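PDB 6HBE: copper-containing nitrite reductase from Thermus scotoductus, which probably reduces nitrite to nitric oxide with electrons from a c-type cytochrome, working as a homotrimer of copper-containing, three-domain subunits. Local coordinates for residues E383-G388 and S429-M434; V354-Y359 and N375-D380; N72-L77 and L90-P95. One frame throughout, in Å; residues are numbered along the deposited sequence.

Contact 1 of 3, residues E383-G388 and S429-M434; sequences EGERTG and SIHPYM. With CU (copper (II) ion), chain L.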
loop_
_atom_site.group_PDB
_atom_site.type_symbol
_atom_site.label_atom_id
_atom_site.label_comp_id
_atom_site.label_asym_id
_atom_site.label_seq_id
_atom_site.Cartn_x
_atom_site.Cartn_y
_atom_site.Cartn_z
ATOM N N GLU C 383 -13.519 21.053 -16.971
ATOM C CA GLU C 383 -14.963 20.784 -16.966
ATOM C C GLU C 383 -15.273 19.359 -17.401
ATOM O O GLU C 383 -14.410 18.675 -17.954
ATOM C CB GLU C 383 -15.696 21.775 -17.906
ATOM C CG GLU C 383 -14.943 22.140 -19.184
ATOM C CD GLU C 383 -14.747 20.978 -20.143
ATOM O OE1 GLU C 383 -15.768 20.373 -20.547
ATOM O OE2 GLU C 383 -13.572 20.671 -20.484
ATOM N N GLY C 384 -16.513 18.936 -17.147
ATOM C CA GLY C 384 -17.014 17.636 -17.607
ATOM C C GLY C 384 -16.195 16.474 -17.036
ATOM O O GLY C 384 -15.779 16.511 -15.860
ATOM N N GLU C 385 -15.903 15.491 -17.884
ATOM C CA GLU C 385 -15.061 14.353 -17.491
ATOM C C GLU C 385 -13.616 14.723 -17.175
ATOM O O GLU C 385 -12.877 13.895 -16.620
ATOM C CB GLU C 385 -15.099 13.255 -18.582
ATOM C CG GLU C 385 -16.475 12.660 -18.816
ATOM C CD GLU C 385 -17.066 12.036 -17.577
ATOM O OE1 GLU C 385 -16.313 11.360 -16.803
ATOM O OE2 GLU C 385 -18.291 12.199 -17.383
ATOM N N ARG C 386 -13.191 15.941 -17.504
ATOM C CA ARG C 386 -11.864 16.407 -17.144
ATOM C C ARG C 386 -11.737 16.997 -15.733
ATOM O O ARG C 386 -10.599 17.230 -15.282
ATOM C CB ARG C 386 -11.328 17.379 -18.193
ATOM C CG ARG C 386 -11.246 16.772 -19.581
ATOM C CD ARG C 386 -10.465 17.645 -20.550
ATOM N NE ARG C 386 -11.100 18.955 -20.687
ATOM C CZ ARG C 386 -10.498 20.050 -21.137
ATOM N NH1 ARG C 386 -9.238 20.028 -21.528
ATOM N NH2 ARG C 386 -11.186 21.180 -21.238
ATOM N N THR C 387 -12.870 17.194 -15.038
ATOM C CA THR C 387 -12.899 17.823 -13.709
ATOM C C THR C 387 -13.325 16.853 -12.628
ATOM O O THR C 387 -14.026 15.852 -12.877
ATOM C CB THR C 387 -13.829 19.091 -13.644
ATOM O OG1 THR C 387 -13.479 19.897 -12.519
ATOM C CG2 THR C 387 -15.294 18.750 -13.557
ATOM N N GLY C 388 -12.850 17.144 -11.425
ATOM C CA GLY C 388 -13.289 16.471 -10.203
ATOM C C GLY C 388 -14.202 17.306 -9.315
ATOM O O GLY C 388 -14.427 16.934 -8.152
ATOM N N SER C 429 -24.592 15.826 -11.939
ATOM C CA SER C 429 -24.979 16.292 -13.283
ATOM C C SER C 429 -23.770 16.385 -14.215
ATOM O O SER C 429 -23.920 16.240 -15.426
ATOM C CB SER C 429 -25.729 17.646 -13.214
ATOM O OG SER C 429 -24.897 18.700 -12.785
ATOM N N ILE C 430 -22.578 16.552 -13.635
ATOM C CA ILE C 430 -21.327 16.624 -14.401
ATOM C C ILE C 430 -20.961 15.222 -14.904
ATOM O O ILE C 430 -20.563 15.050 -16.073
ATOM C CB ILE C 430 -20.192 17.263 -13.550
ATOM C CG1 ILE C 430 -20.617 18.661 -13.059
ATOM C CG2 ILE C 430 -18.874 17.401 -14.333
ATOM C CD1 ILE C 430 -19.693 19.311 -12.040
ATOM N N HIS C 431 -21.071 14.241 -14.007
ATOM C CA HIS C 431 -20.732 12.831 -14.253
ATOM C C HIS C 431 -21.969 11.965 -13.960
ATOM O O HIS C 431 -22.120 11.419 -12.860
ATOM C CB HIS C 431 -19.550 12.408 -13.341
ATOM C CG HIS C 431 -18.415 13.386 -13.310
ATOM N ND1 HIS C 431 -18.214 14.282 -12.273
ATOM C CD2 HIS C 431 -17.415 13.605 -14.195
ATOM C CE1 HIS C 431 -17.134 14.997 -12.520
ATOM N NE2 HIS C 431 -16.638 14.616 -13.684
ATOM N N PRO C 432 -22.879 11.819 -14.952
ATOM C CA PRO C 432 -24.214 11.250 -14.642
ATOM C C PRO C 432 -24.262 9.770 -14.229
ATOM O O PRO C 432 -25.276 9.330 -13.712
ATOM C CB PRO C 432 -25.040 11.509 -15.918
ATOM C CG PRO C 432 -24.072 11.965 -16.968
ATOM C CD PRO C 432 -22.706 12.161 -16.376
ATOM N N TYR C 433 -23.164 9.048 -14.455
ATOM C CA TYR C 433 -22.945 7.661 -13.975
ATOM C C TYR C 433 -22.611 7.559 -12.463
ATOM O O TYR C 433 -22.683 6.471 -11.895
ATOM C CB TYR C 433 -21.866 6.951 -14.831
ATOM C CG TYR C 433 -20.544 7.671 -14.844
ATOM C CD1 TYR C 433 -19.585 7.443 -13.850
ATOM C CD2 TYR C 433 -20.253 8.611 -15.827
ATOM C CE1 TYR C 433 -18.375 8.139 -13.856
ATOM C CE2 TYR C 433 -19.081 9.307 -15.823
ATOM C CZ TYR C 433 -18.129 9.072 -14.838
ATOM O OH TYR C 433 -16.958 9.811 -14.877
ATOM N N MET C 434 -22.263 8.673 -11.811
ATOM C CA MET C 434 -22.188 8.717 -10.331
ATOM C C MET C 434 -23.574 8.699 -9.744
ATOM O O MET C 434 -24.397 9.557 -10.093
ATOM C CB MET C 434 -21.564 10.009 -9.832
ATOM C CG MET C 434 -20.103 10.154 -10.150
ATOM S SD MET C 434 -19.373 11.700 -9.557
ATOM C CE MET C 434 -19.723 11.699 -7.830
HETATM CU CU CU L . -19.288 14.510 -10.595
HETATM O O HOH W 1 -20.158 13.721 -18.406
#
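Glu385 and Tyr433 meet tip to tip: the phenol OH donates to OE1 at 2.6 Å, on the syn side of the carboxylate. Glu385 OE1 also bonds to His125 NE2, whose ring serves another copper, while Tyr433 OH also bonds to Asn356 ND2. The second oxygen, Glu385 OE2, takes a hydrogen from a water at 2.6 Å, and the same water donates to Ile430 O, so both carboxylate oxygens are tied to 429-434.

His431 binds copper through ND1 at 2.0 Å and turns NE2 to 383-388, where one N-H is shared between Gly384 O and Thr387 O, each 3.0 Å from NE2. Angles at the hydrogen of 127° and 122° make both bonds weak, as a forked bond would be, and together they would be expected to limit rotation of the ligand ring. Glu385 OE2 lies at the ring edge, 3.6 Å from His431 CD2. Over one face, offset to the rim, sits Ile430 CG2, which also packs on Thr387 CG2 at 3.9 Å.

Met434 SD, 3.0 Å from the copper, is the fourth member of the site, with His390 and Cys428, a set characteristic of a type 1 cupredoxin centre. The loop 383-388 lies between strands 370-375 and 393-398; the ligand loop 429-434 joins strand 422-427 to strand 435-443.

Contact 2 of 3, residues V354-Y359 and N375-D380; sequences VGNSFY and NEDVFD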
loop_
_atom_site.group_PDB
_atom_site.type_symbol
_atom_site.label_atom_id
_atom_site.label_comp_id
_atom_site.label_asym_id
_atom_site.label_seq_id
_atom_site.Cartn_x
_atom_site.Cartn_y
_atom_site.Cartn_z
ATOM N N VAL C 354 -15.969 11.261 -3.819
ATOM C CA VAL C 354 -14.584 10.755 -3.818
ATOM C C VAL C 354 -14.391 9.699 -4.917
ATOM O O VAL C 354 -15.161 8.747 -5.017
ATOM C CB VAL C 354 -14.163 10.254 -2.401
ATOM C CG1 VAL C 354 -15.106 9.204 -1.837
ATOM C CG2 VAL C 354 -12.711 9.732 -2.375
ATOM N N GLY C 355 -13.357 9.877 -5.750
ATOM C CA GLY C 355 -13.131 8.985 -6.903
ATOM C C GLY C 355 -14.334 8.839 -7.827
ATOM O O GLY C 355 -14.662 7.730 -8.247
ATOM N N ASN C 356 -14.992 9.971 -8.147
ATOM C CA ASN C 356 -16.228 9.989 -8.953
ATOM C C ASN C 356 -17.266 9.003 -8.417
ATOM O O ASN C 356 -17.816 8.187 -9.163
ATOM C CB ASN C 356 -15.950 9.747 -10.443
ATOM C CG ASN C 356 -15.245 10.912 -11.127
ATOM O OD1 ASN C 356 -14.723 11.834 -10.489
ATOM N ND2 ASN C 356 -15.248 10.889 -12.445
ATOM N N SER C 357 -17.489 9.060 -7.105
ATOM C CA SER C 357 -18.500 8.258 -6.433
ATOM C C SER C 357 -18.988 8.947 -5.193
ATOM O O SER C 357 -18.363 9.894 -4.725
ATOM C CB SER C 357 -17.989 6.842 -6.101
ATOM O OG SER C 357 -17.110 6.800 -4.981
ATOM N N PHE C 358 -20.112 8.462 -4.639
ATOM C CA PHE C 358 -20.645 8.953 -3.380
ATOM C C PHE C 358 -20.427 7.895 -2.296
ATOM O O PHE C 358 -20.744 6.739 -2.512
ATOM C CB PHE C 358 -22.151 9.296 -3.467
ATOM C CG PHE C 358 -22.481 10.380 -4.461
ATOM C CD1 PHE C 358 -22.235 11.708 -4.166
ATOM C CD2 PHE C 358 -23.030 10.061 -5.719
ATOM C CE1 PHE C 358 -22.541 12.710 -5.085
ATOM C CE2 PHE C 358 -23.340 11.050 -6.632
ATOM C CZ PHE C 358 -23.087 12.378 -6.321
ATOM N N TYR C 359 -19.919 8.311 -1.126
ATOM C CA TYR C 359 -19.606 7.398 -0.006
ATOM C C TYR C 359 -20.159 7.906 1.316
ATOM O O TYR C 359 -19.749 8.956 1.778
ATOM C CB TYR C 359 -18.077 7.197 0.120
ATOM C CG TYR C 359 -17.694 6.171 1.153
ATOM C CD1 TYR C 359 -17.865 4.813 0.901
ATOM C CD2 TYR C 359 -17.202 6.551 2.384
ATOM C CE1 TYR C 359 -17.538 3.856 1.862
ATOM C CE2 TYR C 359 -16.871 5.602 3.352
ATOM C CZ TYR C 359 -17.027 4.261 3.069
ATOM O OH TYR C 359 -16.690 3.325 4.025
ATOM N N ASN C 375 -16.711 17.547 -0.916
ATOM C CA ASN C 375 -15.969 17.055 -2.059
ATOM C C ASN C 375 -14.519 16.753 -1.666
ATOM O O ASN C 375 -13.737 17.669 -1.438
ATOM C CB ASN C 375 -16.020 18.016 -3.260
ATOM C CG ASN C 375 -15.496 17.375 -4.545
ATOM O OD1 ASN C 375 -15.082 16.203 -4.556
ATOM N ND2 ASN C 375 -15.490 18.129 -5.623
ATOM N N GLU C 376 -14.184 15.464 -1.617
ATOM C CA GLU C 376 -12.806 15.018 -1.324
ATOM C C GLU C 376 -11.947 14.885 -2.595
ATOM O O GLU C 376 -10.715 14.818 -2.492
ATOM C CB GLU C 376 -12.800 13.698 -0.534
ATOM C CG GLU C 376 -13.180 13.797 0.940
ATOM C CD GLU C 376 -12.289 14.738 1.791
ATOM O OE1 GLU C 376 -11.146 15.128 1.412
ATOM O OE2 GLU C 376 -12.728 15.115 2.900
ATOM N N ASP C 377 -12.543 14.886 -3.791
ATOM C CA ASP C 377 -11.707 14.907 -5.004
ATOM C C ASP C 377 -10.962 16.240 -5.024
ATOM O O ASP C 377 -11.492 17.263 -4.560
ATOM C CB ASP C 377 -12.515 14.665 -6.295
ATOM C CG ASP C 377 -12.738 13.167 -6.609
ATOM O OD1 ASP C 377 -11.911 12.301 -6.202
ATOM O OD2 ASP C 377 -13.751 12.841 -7.279
ATOM N N VAL C 378 -9.717 16.209 -5.518
ATOM C CA VAL C 378 -8.752 17.296 -5.365
ATOM C C VAL C 378 -8.620 18.175 -6.622
ATOM O O VAL C 378 -8.490 19.392 -6.479
ATOM C CB VAL C 378 -7.356 16.738 -4.934
ATOM C CG1 VAL C 378 -6.414 17.862 -4.492
ATOM C CG2 VAL C 378 -7.532 15.775 -3.781
ATOM N N PHE C 379 -8.659 17.574 -7.820
ATOM C CA PHE C 379 -8.532 18.302 -9.099
ATOM C C PHE C 379 -9.885 18.940 -9.482
ATOM O O PHE C 379 -10.779 18.258 -9.974
ATOM C CB PHE C 379 -8.064 17.354 -10.213
ATOM C CG PHE C 379 -7.676 18.043 -11.507
ATOM C CD1 PHE C 379 -8.632 18.406 -12.447
ATOM C CD2 PHE C 379 -6.350 18.247 -11.814
ATOM C CE1 PHE C 379 -8.267 19.007 -13.642
ATOM C CE2 PHE C 379 -5.968 18.825 -13.017
ATOM C CZ PHE C 379 -6.929 19.214 -13.937
ATOM N N ASP C 380 -10.038 20.241 -9.241
ATOM C CA ASP C 380 -11.343 20.929 -9.465
ATOM C C ASP C 380 -11.271 21.972 -10.606
ATOM O O ASP C 380 -12.087 22.893 -10.704
ATOM C CB ASP C 380 -11.877 21.491 -8.125
ATOM C CG ASP C 380 -10.927 22.498 -7.469
ATOM O OD1 ASP C 380 -9.989 23.022 -8.149
ATOM O OD2 ASP C 380 -11.104 22.759 -6.256
#
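Asn375, at the end of strand 370-375, turns its side chain forward along the chain: OD1 accepts from Asp377 N at 3.0 Å, an Asx turn, with the donor above the carbonyl plane rather than on a lone pair. Next, Glu376 directs CB at Val354, the two CB atoms 4.1 Å apart; a bend at chi2 (-58°) then carries its carboxylate away to a salt bridge with Arg309 of the second subunit.

Asp377 carries the contact. With CG anti to the carbonyl carbon, its carboxylate receives two successive backbone N-H groups of 354-359. Gly355 N reaches OD1 at 2.9 Å from above the carboxylate plane, 29° out of it. Asn356 N meets OD2 at 3.2 Å in a nearly straight bond (175°) that uses the syn lone pair. Both donors belong to residues with positive phi, in a turn closed by Val354 N to Ser357 O at 2.9 Å and by Ser357 OG to Val354 O at 2.8 Å. Asn356 OD1, an acceptor 3.5 Å from Asp377 OD2 and so not bonded to it, pairs instead with His120 NE2. Asp377 OD2 is also bonded to His390 NE2, making Asp377 a second-shell residue of this cupredoxin domain's type 1 copper site, consistent with a role in orienting and polarising that ligand ring.

The turn links strands 349-353 and 358-359, neighbours in the sheet that includes 370-375; helix 120-126 packs on Asn356 and Asp377, and helix 167-172 on Val354.

Contact 3 of 3, residues N72-L77 and L90-P95; sequences NVTHGL and LGNVQP. With CU (copper (II) ion), chain N.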
loop_
_atom_site.group_PDB
_atom_site.type_symbol
_atom_site.label_atom_id
_atom_site.label_comp_id
_atom_site.label_asym_id
_atom_site.label_seq_id
_atom_site.Cartn_x
_atom_site.Cartn_y
_atom_site.Cartn_z
ATOM N N ASN C 72 -22.009 7.925 -24.064
ATOM C CA ASN C 72 -22.675 9.215 -23.765
ATOM C C ASN C 72 -21.856 10.202 -22.906
ATOM O O ASN C 72 -22.362 11.283 -22.611
ATOM C CB ASN C 72 -24.057 8.971 -23.096
ATOM C CG ASN C 72 -23.964 8.201 -21.768
ATOM O OD1 ASN C 72 -23.054 7.416 -21.558
ATOM N ND2 ASN C 72 -24.924 8.413 -20.882
ATOM N N VAL C 73 -20.624 9.843 -22.500
ATOM C CA VAL C 73 -19.681 10.794 -21.884
ATOM C C VAL C 73 -18.374 10.830 -22.668
ATOM O O VAL C 73 -18.079 9.921 -23.461
ATOM C CB VAL C 73 -19.390 10.510 -20.383
ATOM C CG1 VAL C 73 -20.685 10.435 -19.588
ATOM C CG2 VAL C 73 -18.555 9.239 -20.177
ATOM N N THR C 74 -17.612 11.885 -22.421
ATOM C CA THR C 74 -16.303 12.127 -23.041
ATOM C C THR C 74 -15.295 11.043 -22.662
ATOM O O THR C 74 -15.302 10.614 -21.527
ATOM C CB THR C 74 -15.798 13.508 -22.599
ATOM O OG1 THR C 74 -16.709 14.498 -23.101
ATOM C CG2 THR C 74 -14.407 13.845 -23.106
ATOM N N HIS C 75 -14.427 10.659 -23.606
ATOM C CA HIS C 75 -13.337 9.686 -23.376
ATOM C C HIS C 75 -12.104 10.220 -24.105
ATOM O O HIS C 75 -12.064 11.405 -24.486
ATOM C CB HIS C 75 -13.740 8.272 -23.873
ATOM C CG HIS C 75 -14.808 7.633 -23.045
ATOM N ND1 HIS C 75 -14.574 7.179 -21.766
ATOM C CD2 HIS C 75 -16.110 7.362 -23.311
ATOM C CE1 HIS C 75 -15.698 6.697 -21.262
ATOM N NE2 HIS C 75 -16.641 6.793 -22.179
ATOM N N GLY C 76 -11.096 9.388 -24.278
ATOM C CA GLY C 76 -9.878 9.795 -24.954
ATOM C C GLY C 76 -8.895 8.661 -24.941
ATOM O O GLY C 76 -9.278 7.531 -24.654
ATOM N N LEU C 77 -7.634 8.940 -25.260
ATOM C CA LEU C 77 -6.601 7.894 -25.285
ATOM C C LEU C 77 -5.191 8.455 -25.074
ATOM O O LEU C 77 -4.803 9.482 -25.674
ATOM C CB LEU C 77 -6.641 7.144 -26.631
ATOM C CG LEU C 77 -5.639 6.010 -26.905
ATOM C CD1 LEU C 77 -6.001 4.801 -26.045
ATOM C CD2 LEU C 77 -5.642 5.629 -28.388
ATOM N N LEU C 90 -5.678 13.154 -29.310
ATOM C CA LEU C 90 -6.480 12.044 -28.778
ATOM C C LEU C 90 -7.191 12.325 -27.464
ATOM O O LEU C 90 -7.885 11.450 -26.936
ATOM C CB LEU C 90 -5.569 10.821 -28.579
ATOM C CG LEU C 90 -4.951 10.187 -29.831
ATOM C CD1 LEU C 90 -3.927 9.118 -29.474
ATOM C CD2 LEU C 90 -6.016 9.582 -30.728
ATOM N N GLY C 91 -7.057 13.534 -26.927
ATOM C CA GLY C 91 -7.756 13.890 -25.697
ATOM C C GLY C 91 -9.085 14.548 -25.916
ATOM O O GLY C 91 -9.353 15.066 -27.007
ATOM N N ASN C 92 -9.926 14.523 -24.875
ATOM C CA ASN C 92 -11.194 15.265 -24.830
ATOM C C ASN C 92 -12.112 14.944 -26.021
ATOM O O ASN C 92 -12.611 15.842 -26.747
ATOM C CB ASN C 92 -10.915 16.783 -24.735
ATOM C CG ASN C 92 -12.109 17.585 -24.262
ATOM O OD1 ASN C 92 -13.050 17.079 -23.658
ATOM N ND2 ASN C 92 -12.063 18.879 -24.536
ATOM N N VAL C 93 -12.345 13.648 -26.202
ATOM C CA VAL C 93 -13.094 13.143 -27.345
ATOM C C VAL C 93 -14.555 13.082 -26.955
ATOM O O VAL C 93 -14.963 12.252 -26.160
ATOM C CB VAL C 93 -12.561 11.766 -27.803
ATOM C CG1 VAL C 93 -13.305 11.289 -29.053
ATOM C CG2 VAL C 93 -11.066 11.865 -28.081
ATOM N N GLN C 94 -15.369 13.955 -27.554
ATOM C CA GLN C 94 -16.785 14.063 -27.189
ATOM C C GLN C 94 -17.617 12.858 -27.674
ATOM O O GLN C 94 -17.225 12.164 -28.621
ATOM C CB GLN C 94 -17.381 15.375 -27.770
ATOM C CG GLN C 94 -16.702 16.657 -27.302
ATOM C CD GLN C 94 -16.875 16.905 -25.811
ATOM O OE1 GLN C 94 -17.993 16.916 -25.294
ATOM N NE2 GLN C 94 -15.767 17.098 -25.110
ATOM N N PRO C 95 -18.772 12.604 -27.034
ATOM C CA PRO C 95 -19.656 11.531 -27.486
ATOM C C PRO C 95 -19.926 11.583 -29.003
ATOM O O PRO C 95 -20.222 12.657 -29.543
ATOM C CB PRO C 95 -20.950 11.785 -26.704
ATOM C CG PRO C 95 -20.509 12.517 -25.471
ATOM C CD PRO C 95 -19.337 13.348 -25.890
HETATM CU CU CU N . -12.841 7.134 -20.663
#
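His75 directs its CB away from 90-95, and its ring binds copper through ND1 at 2.1 Å. That ring meets the ring of His125, planes about 65° apart, and packs edge-to-face with Phe44; NE2 bonds to Asp71 OD2, which would be expected to restrain the turn of the ring about CB-CG. The other flat group, the Asn92 amide, sets OD1 3.6 Å from Thr74 CG2.

Behind the ligand, His75 and Val93 form a single antiparallel bridge, a hydrogen-bonded pair. His75 N donates to Val93 O at 3.1 Å (166°). Val93 N returns to His75 O at 2.8 Å, and both donors lie in the plane of the accepting carbonyl. The backbone of a copper ligand is thus gripped on N and O alike. Val93 O also receives a CA-H...O contact from Thr74. Further along, Leu77 N reaches Leu90 O at 3.0 Å, 38° out of that carbonyl's plane. Gly76 lies between these bonds, its CA 3.3 Å from Leu90 O, so close that a CB, which would point toward 90-95, would be tight against that oxygen. Packing closes both ends: Leu77 CD2 lies 4.0 Å from Leu90 CD1, the side chains side by side, and Pro95 CG is 3.6 Å from Asn72 O.

Cys115, His125 and Gln130 complete a type 1 cupredoxin site of two His, one Cys and a Gln. The run 72-77 joins strands 62-69 and 78-79, while 90-95 leads from helix 87-90 to strand 98-104; Leu77 and Val93 both pack on strand 62-69.

From the N terminus, contact 3 comes first, closing a 12-residue excursion that holds strand 78-79 and most of helix 87-90 and backing one type 1 copper in the multicopper-oxidase part. Later, contact 2 brings the turn between strands 349-353 and 358-359 to the loop that follows strand 370-375, the parallel neighbour of 349-353; contact 1 then brings that loop to the ligand loop after strand 422-427. The three run in series, none nested or crossed. Contacts 1 and 2 adjoin within the plastocyanin-like part, with a probable hydrogen bond from Gly388 N to Phe379 O. Contact 1 also packs on contact 3, Glu385 against Val73 and Thr74, joining two cupredoxin units. Contacts 2 and 3 do not touch.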